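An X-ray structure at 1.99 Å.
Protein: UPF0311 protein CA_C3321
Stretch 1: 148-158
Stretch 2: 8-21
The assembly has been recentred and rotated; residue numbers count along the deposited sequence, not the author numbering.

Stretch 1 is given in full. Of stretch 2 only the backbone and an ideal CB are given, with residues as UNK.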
ATOM      1  N   GLU A 148      23.527   8.484 -18.024  1.00 53.59           N
ATOM      2  CA  GLU A 148      24.436   8.882 -16.946  1.00 53.33           C
ATOM      3  C   GLU A 148      23.747   9.243 -15.614  1.00 52.92           C
ATOM      4  O   GLU A 148      24.424   9.356 -14.589  1.00 53.19           O
ATOM      5  CB  GLU A 148      25.339  10.045 -17.405  1.00 54.06           C
ATOM      6  CG  GLU A 148      26.821   9.642 -17.612  1.00 54.88           C
ATOM      7  CD  GLU A 148      27.514  10.444 -18.716  1.00 54.89           C
ATOM      8  OE1 GLU A 148      28.010   9.809 -19.679  1.00 56.15           O
ATOM      9  OE2 GLU A 148      27.558  11.695 -18.623  1.00 56.21           O
ATOM     10  N   ASN A 149      22.422   9.410 -15.627  1.00 51.72           N
ATOM     11  CA  ASN A 149      21.653   9.744 -14.429  1.00 50.59           C
ATOM     12  C   ASN A 149      20.156   9.536 -14.620  1.00 49.51           C
ATOM     13  O   ASN A 149      19.713   9.278 -15.732  1.00 49.49           O
ATOM     14  CB  ASN A 149      21.878  11.207 -14.078  1.00 51.12           C
ATOM     15  CG  ASN A 149      23.267  11.462 -13.587  1.00 52.97           C
ATOM     16  OD1 ASN A 149      23.721  10.815 -12.629  1.00 54.92           O
ATOM     17  ND2 ASN A 149      23.983  12.373 -14.254  1.00 54.53           N
ATOM     18  N   VAL A 150      19.378   9.658 -13.540  1.00 47.41           N
ATOM     19  CA  VAL A 150      17.956   9.957 -13.695  1.00 45.58           C
ATOM     20  C   VAL A 150      17.703  11.360 -13.157  1.00 43.53           C
ATOM     21  O   VAL A 150      18.195  11.719 -12.097  1.00 43.15           O
ATOM     22  CB  VAL A 150      17.025   8.868 -13.099  1.00 45.85           C
ATOM     23  CG1 VAL A 150      17.390   8.512 -11.681  1.00 47.03           C
ATOM     24  CG2 VAL A 150      15.547   9.289 -13.193  1.00 45.71           C
ATOM     25  N   LEU A 151      17.009  12.170 -13.948  1.00 41.57           N
ATOM     26  CA  LEU A 151      16.621  13.531 -13.576  1.00 40.25           C
ATOM     27  C   LEU A 151      15.175  13.464 -13.131  1.00 38.46           C
ATOM     28  O   LEU A 151      14.324  13.013 -13.887  1.00 37.89           O
ATOM     29  CB  LEU A 151      16.742  14.492 -14.772  1.00 40.24           C
ATOM     30  CG  LEU A 151      16.317  15.954 -14.538  1.00 41.69           C
ATOM     31  CD1 LEU A 151      17.145  16.596 -13.409  1.00 41.50           C
ATOM     32  CD2 LEU A 151      16.391  16.839 -15.834  1.00 41.25           C
ATOM     33  N   LEU A 152      14.908  13.889 -11.902  1.00 36.41           N
ATOM     34  CA  LEU A 152      13.556  13.952 -11.370  1.00 35.36           C
ATOM     35  C   LEU A 152      13.190  15.385 -11.123  1.00 34.01           C
ATOM     36  O   LEU A 152      13.930  16.084 -10.469  1.00 34.87           O
ATOM     37  CB  LEU A 152      13.479  13.198 -10.053  1.00 35.50           C
ATOM     38  CG  LEU A 152      13.992  11.766 -10.078  1.00 35.99           C
ATOM     39  CD1 LEU A 152      14.288  11.319  -8.644  1.00 33.95           C
ATOM     40  CD2 LEU A 152      12.968  10.889 -10.784  1.00 36.05           C
ATOM     41  N   LYS A 153      12.074  15.830 -11.672  1.00 32.55           N
ATOM     42  CA  LYS A 153      11.513  17.146 -11.392  1.00 31.98           C
ATOM     43  C   LYS A 153      10.208  16.973 -10.626  1.00 30.32           C
ATOM     44  O   LYS A 153       9.319  16.253 -11.079  1.00 29.51           O
ATOM     45  CB  LYS A 153      11.253  17.916 -12.685  1.00 32.33           C
ATOM     46  CG  LYS A 153      12.476  18.623 -13.204  1.00 34.99           C
ATOM     47  CD  LYS A 153      12.447  18.864 -14.736  1.00 35.55           C
ATOM     48  CE  LYS A 153      13.393  20.027 -15.104  1.00 37.12           C
ATOM     49  NZ  LYS A 153      13.927  20.007 -16.508  1.00 39.60           N
ATOM     50  N   PHE A 154      10.101  17.630  -9.474  1.00 28.61           N
ATOM     51  CA  PHE A 154       9.011  17.400  -8.549  1.00 27.91           C
ATOM     52  C   PHE A 154       8.044  18.571  -8.640  1.00 27.78           C
ATOM     53  O   PHE A 154       8.464  19.727  -8.647  1.00 25.25           O
ATOM     54  CB  PHE A 154       9.531  17.262  -7.127  1.00 27.27           C
ATOM     55  CG  PHE A 154      10.158  15.940  -6.828  1.00 26.44           C
ATOM     56  CD1 PHE A 154       9.445  14.961  -6.154  1.00 27.85           C
ATOM     57  CD2 PHE A 154      11.464  15.680  -7.190  1.00 26.35           C
ATOM     58  CE1 PHE A 154      10.039  13.714  -5.871  1.00 26.99           C
ATOM     59  CE2 PHE A 154      12.055  14.481  -6.904  1.00 25.12           C
ATOM     60  CZ  PHE A 154      11.340  13.486  -6.242  1.00 27.09           C
ATOM     61  N   TYR A 155       6.746  18.262  -8.724  1.00 27.76           N
ATOM     62  CA  TYR A 155       5.712  19.288  -8.864  1.00 28.42           C
ATOM     63  C   TYR A 155       4.662  19.167  -7.780  1.00 28.57           C
ATOM     64  O   TYR A 155       4.114  18.099  -7.539  1.00 27.10           O
ATOM     65  CB  TYR A 155       5.046  19.184 -10.217  1.00 29.28           C
ATOM     66  CG  TYR A 155       5.962  19.460 -11.381  1.00 30.10           C
ATOM     67  CD1 TYR A 155       6.130  20.743 -11.864  1.00 30.53           C
ATOM     68  CD2 TYR A 155       6.644  18.437 -11.992  1.00 29.88           C
ATOM     69  CE1 TYR A 155       6.966  20.995 -12.949  1.00 31.57           C
ATOM     70  CE2 TYR A 155       7.468  18.664 -13.049  1.00 30.79           C
ATOM     71  CZ  TYR A 155       7.621  19.934 -13.536  1.00 32.10           C
ATOM     72  OH  TYR A 155       8.460  20.131 -14.601  1.00 32.52           O
ATOM     73  N   LYS A 156       4.398  20.270  -7.102  1.00 28.93           N
ATOM     74  CA  LYS A 156       3.340  20.316  -6.127  1.00 29.29           C
ATOM     75  C   LYS A 156       2.058  20.659  -6.854  1.00 28.81           C
ATOM     76  O   LYS A 156       2.017  21.620  -7.603  1.00 29.54           O
ATOM     77  CB  LYS A 156       3.674  21.378  -5.088  1.00 28.94           C
ATOM     78  CG  LYS A 156       2.758  21.435  -3.915  1.00 29.85           C
ATOM     79  CD  LYS A 156       2.689  22.883  -3.395  1.00 31.76           C
ATOM     80  CE  LYS A 156       1.728  23.700  -4.293  1.00 33.26           C
ATOM     81  NZ  LYS A 156       1.735  25.165  -4.012  1.00 37.87           N
ATOM     82  N   ILE A 157       1.012  19.870  -6.648  1.00 29.71           N
ATOM     83  CA  ILE A 157      -0.297  20.162  -7.232  1.00 29.88           C
ATOM     84  C   ILE A 157      -0.984  21.137  -6.290  1.00 30.60           C
ATOM     85  O   ILE A 157      -1.135  20.875  -5.084  1.00 28.21           O
ATOM     86  CB  ILE A 157      -1.151  18.877  -7.434  1.00 29.77           C
ATOM     87  CG1 ILE A 157      -0.436  17.891  -8.377  1.00 28.25           C
ATOM     88  CG2 ILE A 157      -2.593  19.187  -7.877  1.00 29.65           C
ATOM     89  CD1 ILE A 157      -0.152  18.399  -9.749  1.00 27.79           C
ATOM     90  N   SER A 158      -1.378  22.271  -6.869  1.00 31.75           N
ATOM     91  CA  SER A 158      -2.089  23.311  -6.159  1.00 33.18           C
ATOM     92  C   SER A 158      -3.590  23.041  -6.203  1.00 34.52           C
ATOM     93  O   SER A 158      -4.303  23.476  -5.282  1.00 36.82           O
ATOM     94  CB  SER A 158      -1.807  24.684  -6.786  1.00 33.42           C
ATOM     95  OG  SER A 158      -0.443  24.807  -7.163  1.00 33.19           O
ATOM     96  N   UNK A   8      -8.772  25.081 -13.600  1.00 51.26           N
ATOM     97  CA  UNK A   8      -7.994  23.908 -14.140  1.00 50.86           C
ATOM     98  C   UNK A   8      -6.957  23.457 -13.100  1.00 50.07           C
ATOM     99  O   UNK A   8      -7.019  23.851 -11.913  1.00 50.74           O
ATOM    100  CB  UNK A   8      -7.293  24.267 -15.452  1.00 50.86           C
ATOM    101  N   UNK A   9      -6.029  22.615 -13.534  1.00 48.38           N
ATOM    102  CA  UNK A   9      -5.001  22.119 -12.654  1.00 47.24           C
ATOM    103  C   UNK A   9      -3.776  23.030 -12.688  1.00 47.13           C
ATOM    104  O   UNK A   9      -3.130  23.205 -13.735  1.00 47.23           O
ATOM    105  CB  UNK A   9      -4.620  20.688 -13.038  1.00 47.24           C
ATOM    106  N   UNK A  10      -3.461  23.586 -11.522  1.00 46.53           N
ATOM    107  CA  UNK A  10      -2.261  24.366 -11.325  1.00 45.91           C
ATOM    108  C   UNK A  10      -1.256  23.584 -10.489  1.00 44.92           C
ATOM    109  O   UNK A  10      -1.612  22.643  -9.763  1.00 43.54           O
ATOM    110  CB  UNK A  10      -2.593  25.703 -10.660  1.00 45.91           C
ATOM    111  N   UNK A  11       0.007  23.956 -10.647  1.00 44.34           N
ATOM    112  CA  UNK A  11       1.117  23.249 -10.032  1.00 44.51           C
ATOM    113  C   UNK A  11       2.350  24.149  -9.977  1.00 43.71           C
ATOM    114  O   UNK A  11       2.429  25.149 -10.680  1.00 42.38           O
ATOM    115  CB  UNK A  11       1.424  21.961 -10.799  1.00 44.51           C
ATOM    116  N   UNK A  12       3.298  23.757  -9.139  1.00 42.84           N
ATOM    117  CA  UNK A  12       4.518  24.499  -8.871  1.00 42.87           C
ATOM    118  C   UNK A  12       5.657  23.502  -8.952  1.00 41.48           C
ATOM    119  O   UNK A  12       5.586  22.474  -8.275  1.00 40.90           O
ATOM    120  CB  UNK A  12       4.476  25.203  -7.513  1.00 42.87           C
ATOM    121  N   UNK A  13       6.699  23.785  -9.731  1.00 40.25           N
ATOM    122  CA  UNK A  13       7.941  23.015  -9.604  1.00 40.14           C
ATOM    123  C   UNK A  13       8.559  23.325  -8.248  1.00 38.29           C
ATOM    124  O   UNK A  13       8.729  24.476  -7.904  1.00 38.56           O
ATOM    125  CB  UNK A  13       8.918  23.337 -10.737  1.00 40.14           C
ATOM    126  N   UNK A  14       8.894  22.303  -7.478  1.00 36.32           N
ATOM    127  CA  UNK A  14       9.411  22.530  -6.141  1.00 35.23           C
ATOM    128  C   UNK A  14      10.916  22.313  -6.061  1.00 33.95           C
ATOM    129  O   UNK A  14      11.607  23.105  -5.439  1.00 34.40           O
ATOM    130  CB  UNK A  14       8.700  21.613  -5.144  1.00 35.23           C
ATOM    131  N   UNK A  15      11.424  21.272  -6.705  1.00 32.10           N
ATOM    132  CA  UNK A  15      12.850  21.008  -6.759  1.00 31.29           C
ATOM    133  C   UNK A  15      13.089  19.883  -7.750  1.00 29.97           C
ATOM    134  O   UNK A  15      12.150  19.288  -8.273  1.00 28.24           O
ATOM    135  CB  UNK A  15      13.405  20.656  -5.377  1.00 31.29           C
ATOM    136  N   UNK A  16      14.354  19.630  -8.025  1.00 29.96           N
ATOM    137  CA  UNK A  16      14.799  18.528  -8.861  1.00 31.23           C
ATOM    138  C   UNK A  16      15.785  17.707  -8.088  1.00 30.96           C
ATOM    139  O   UNK A  16      16.439  18.205  -7.163  1.00 29.44           O
ATOM    140  CB  UNK A  16      15.414  19.025 -10.171  1.00 31.23           C
ATOM    141  N   UNK A  17      15.944  16.463  -8.499  1.00 31.49           N
ATOM    142  CA  UNK A  17      17.050  15.649  -8.004  1.00 31.96           C
ATOM    143  C   UNK A  17      17.714  15.013  -9.209  1.00 32.45           C
ATOM    144  O   UNK A  17      17.027  14.472 -10.062  1.00 32.37           O
ATOM    145  CB  UNK A  17      16.577  14.592  -7.004  1.00 31.96           C
ATOM    146  N   UNK A  18      19.042  15.122  -9.302  1.00 32.90           N
ATOM    147  CA  UNK A  18      19.789  14.329 -10.271  1.00 33.33           C
ATOM    148  C   UNK A  18      20.464  13.202  -9.511  1.00 33.26           C
ATOM    149  O   UNK A  18      21.251  13.454  -8.612  1.00 32.47           O
ATOM    150  CB  UNK A  18      20.809  15.177 -11.033  1.00 33.33           C
ATOM    151  N   UNK A  19      20.130  11.972  -9.873  1.00 33.22           N
ATOM    152  CA  UNK A  19      20.566  10.787  -9.166  1.00 33.77           C
ATOM    153  C   UNK A  19      21.512   9.933 -10.005  1.00 33.31           C
ATOM    154  O   UNK A  19      21.230   9.654 -11.159  1.00 33.75           O
ATOM    155  CB  UNK A  19      19.352   9.959  -8.740  1.00 33.77           C
ATOM    156  N   UNK A  20      22.597   9.483  -9.388  1.00 33.27           N
ATOM    157  CA  UNK A  20      23.472   8.477  -9.944  1.00 33.75           C
ATOM    158  C   UNK A  20      23.066   7.140  -9.336  1.00 33.54           C
ATOM    159  O   UNK A  20      22.961   6.999  -8.126  1.00 32.89           O
ATOM    160  CB  UNK A  20      24.943   8.799  -9.675  1.00 33.75           C
ATOM    161  N   UNK A  21      22.842   6.154 -10.191  1.00 34.16           N
ATOM    162  CA  UNK A  21      22.491   4.816  -9.748  1.00 34.73           C
ATOM    163  C   UNK A  21      23.574   3.807 -10.119  1.00 35.46           C
ATOM    164  O   UNK A  21      24.269   3.965 -11.123  1.00 35.20           O
ATOM    165  CB  UNK A  21      21.149   4.395 -10.350  1.00 34.73           C
TER

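Positions 11 to 21 form a strand antiparallel to strand 150-157 of the same chain, so backbone pairing fixes the register and the side chains alternate between the face of Leu 152 and Phe 154 and the face of Leu 151 and Tyr 155, except at position 14, where the CB points sideways and the alternation is interrupted.

Position 8 lies out of reach of the first stretch and accepts almost anything; it is Glu 8. At position 9 the ideal CB has no neighbour within 5.5 Å, so the visible atoms ask for little; a long side chain could reach Ile 157, and a short one would leave the space open. It is Met 9, its SD 4.2 Å from Ile 157 CD1. At position 10 the backbone O accepts a hydrogen bond from Ser 158 N at 2.9 Å, which almost any residue could provide; the CB points sideways, 4.1 Å from Ser 158 CB, and small or polar residues would suit. It is Asn 10.

At position 11 the CB lies 4.0 Å from Ile 157 CD1, with the Tyr 155 ring nearby, which favours an aromatic or a large aliphatic residue. Tyr 11 takes chi1 p and brings its CD1 to 3.5 Å from Tyr 155 CD1, the ring planes nearly perpendicular.

Position 12 pairs with Lys 156 through two backbone hydrogen bonds, and its CB shares a face with that lysine. An acid would answer the charge, although a polar neutral residue would also fit. Glu 12 forms a long salt bridge, OE1 to Lys 156 NZ at 3.4 Å, a weak hydrogen bond.

The CB of position 13 is 3.8 Å from Tyr 155 CE1, and Lys 153 lies on the same face; a chain with an aliphatic stem and a polar or acidic end would suit. Glu 13 lays its stem near the tyrosine, and its OE2 comes to 3.9 Å from Lys 153 CG.

At position 14 the phi/psi of -104/-42 departs from extended geometry and the register slips by one residue, yet its N still donates to Phe 154 O at 2.9 Å. The sideways CB suits a compact apolar residue: Val 14 sets CG2 3.6 Å from Phe 154 CB and CG1 3.7 Å from Lys 156 CB.

The CB of position 15 is 5.4 Å from Phe 154 CB, leaving room for a large apolar or aromatic group. Phe 15, chi1 p, makes an offset stack with the Phe 154 ring, planes at 15°, CE1 3.4 Å from Phe 154 CD2.

Position 16 is tighter, its CB 3.3 Å from Leu 152 O, and a small residue fits readily. It is Ser 16, whose OG is 3.5 Å from Lys 153 CG.

Position 17 faces Leu 152 CD1 and Phe 154 CE2, calling for an aliphatic residue; Ile 17 places CD1 3.8 Å from Phe 154 CE2. Position 18, near Leu 151 CD1, would take a beta-branched residue, polar or apolar, and is Thr 18, whose OG1 lies 3.5 Å from Leu 151 CD1. Position 19 has Val 150 CG1 3.8 Å from its CB, again aliphatic ground: Ile 19 CD1 reaches Leu 152 CD1 at 3.3 Å.

Position 20 points sideways near Asn 149, suiting a polar residue, and is Thr 20. Position 21 is unconstrained by the first stretch; it is Val 21.

Stretch 2 (8-21) EMNYEEVFSITITV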
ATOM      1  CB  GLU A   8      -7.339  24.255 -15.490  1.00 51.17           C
ATOM      2  CG  GLU A   8      -6.189  25.258 -15.392  1.00 52.03           C
ATOM      3  CD  GLU A   8      -5.792  25.850 -16.741  1.00 52.82           C
ATOM      4  OE1 GLU A   8      -5.603  25.078 -17.715  1.00 56.32           O
ATOM      5  OE2 GLU A   8      -5.660  27.098 -16.832  1.00 55.92           O
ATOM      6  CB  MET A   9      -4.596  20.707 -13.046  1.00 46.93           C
ATOM      7  CG  MET A   9      -3.472  20.163 -12.185  1.00 46.48           C
ATOM      8  SD  MET A   9      -3.401  18.416 -12.357  1.00 43.34           S
ATOM      9  CE  MET A   9      -4.824  18.055 -11.390  1.00 42.17           C
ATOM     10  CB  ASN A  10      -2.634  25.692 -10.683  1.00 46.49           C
ATOM     11  CG  ASN A  10      -3.686  26.440 -11.497  1.00 48.21           C
ATOM     12  OD1 ASN A  10      -3.445  26.823 -12.647  1.00 52.78           O
ATOM     13  ND2 ASN A  10      -4.865  26.619 -10.922  1.00 49.49           N
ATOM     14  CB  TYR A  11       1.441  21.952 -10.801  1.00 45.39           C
ATOM     15  CG  TYR A  11       1.854  22.179 -12.235  1.00 46.15           C
ATOM     16  CD1 TYR A  11       3.155  22.534 -12.555  1.00 47.06           C
ATOM     17  CD2 TYR A  11       0.932  22.068 -13.271  1.00 47.34           C
ATOM     18  CE1 TYR A  11       3.538  22.765 -13.874  1.00 47.07           C
ATOM     19  CE2 TYR A  11       1.303  22.298 -14.592  1.00 47.48           C
ATOM     20  CZ  TYR A  11       2.607  22.648 -14.888  1.00 47.39           C
ATOM     21  OH  TYR A  11       2.980  22.856 -16.207  1.00 48.18           O
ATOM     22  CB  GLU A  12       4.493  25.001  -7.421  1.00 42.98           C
ATOM     23  CG  GLU A  12       4.288  26.466  -7.208  1.00 45.23           C
ATOM     24  CD  GLU A  12       4.838  26.930  -5.847  1.00 46.15           C
ATOM     25  OE1 GLU A  12       4.840  26.110  -4.883  1.00 47.70           O
ATOM     26  OE2 GLU A  12       5.274  28.118  -5.756  1.00 51.50           O
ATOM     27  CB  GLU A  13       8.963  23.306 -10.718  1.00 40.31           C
ATOM     28  CG  GLU A  13      10.034  22.171 -10.816  1.00 41.54           C
ATOM     29  CD  GLU A  13      11.135  22.430 -11.850  1.00 43.52           C
ATOM     30  OE1 GLU A  13      10.817  22.908 -12.971  1.00 47.55           O
ATOM     31  OE2 GLU A  13      12.324  22.123 -11.544  1.00 49.40           O
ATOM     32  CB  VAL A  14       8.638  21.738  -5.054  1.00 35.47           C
ATOM     33  CG1 VAL A  14       7.221  22.291  -4.941  1.00 35.86           C
ATOM     34  CG2 VAL A  14       8.618  20.273  -5.334  1.00 34.77           C
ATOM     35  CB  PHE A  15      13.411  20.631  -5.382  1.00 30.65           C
ATOM     36  CG  PHE A  15      12.777  19.377  -4.785  1.00 31.11           C
ATOM     37  CD1 PHE A  15      13.405  18.152  -4.888  1.00 27.62           C
ATOM     38  CD2 PHE A  15      11.576  19.450  -4.113  1.00 32.32           C
ATOM     39  CE1 PHE A  15      12.844  17.013  -4.345  1.00 30.15           C
ATOM     40  CE2 PHE A  15      10.993  18.308  -3.560  1.00 32.11           C
ATOM     41  CZ  PHE A  15      11.639  17.091  -3.673  1.00 31.81           C
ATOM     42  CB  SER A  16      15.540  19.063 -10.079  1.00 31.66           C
ATOM     43  OG  SER A  16      14.704  19.929 -10.813  1.00 35.79           O
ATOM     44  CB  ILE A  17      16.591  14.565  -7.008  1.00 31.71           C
ATOM     45  CG1 ILE A  17      15.706  15.172  -5.924  1.00 31.99           C
ATOM     46  CG2 ILE A  17      17.795  13.891  -6.361  1.00 32.44           C
ATOM     47  CD1 ILE A  17      15.204  14.179  -4.883  1.00 30.06           C
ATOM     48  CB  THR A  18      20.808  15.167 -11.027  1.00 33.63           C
ATOM     49  OG1 THR A  18      20.127  16.250 -11.647  1.00 35.10           O
ATOM     50  CG2 THR A  18      21.498  14.341 -12.104  1.00 33.10           C
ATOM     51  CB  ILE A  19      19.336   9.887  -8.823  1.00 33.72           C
ATOM     52  CG1 ILE A  19      18.456  10.554  -7.775  1.00 35.51           C
ATOM     53  CG2 ILE A  19      19.776   8.559  -8.296  1.00 33.50           C
ATOM     54  CD1 ILE A  19      17.098   9.892  -7.604  1.00 35.71           C
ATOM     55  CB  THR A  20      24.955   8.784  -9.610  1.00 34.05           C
ATOM     56  OG1 THR A  20      25.294  10.102 -10.073  1.00 34.22           O
ATOM     57  CG2 THR A  20      25.902   7.791 -10.243  1.00 32.31           C
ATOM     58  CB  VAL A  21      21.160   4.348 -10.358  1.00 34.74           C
ATOM     59  CG1 VAL A  21      20.021   5.257  -9.933  1.00 33.24           C
ATOM     60  CG2 VAL A  21      21.259   4.258 -11.879  1.00 34.81           C
TER
HETATM   61  O   HOH W   1      23.418   7.020 -13.391  1.00 38.75           O
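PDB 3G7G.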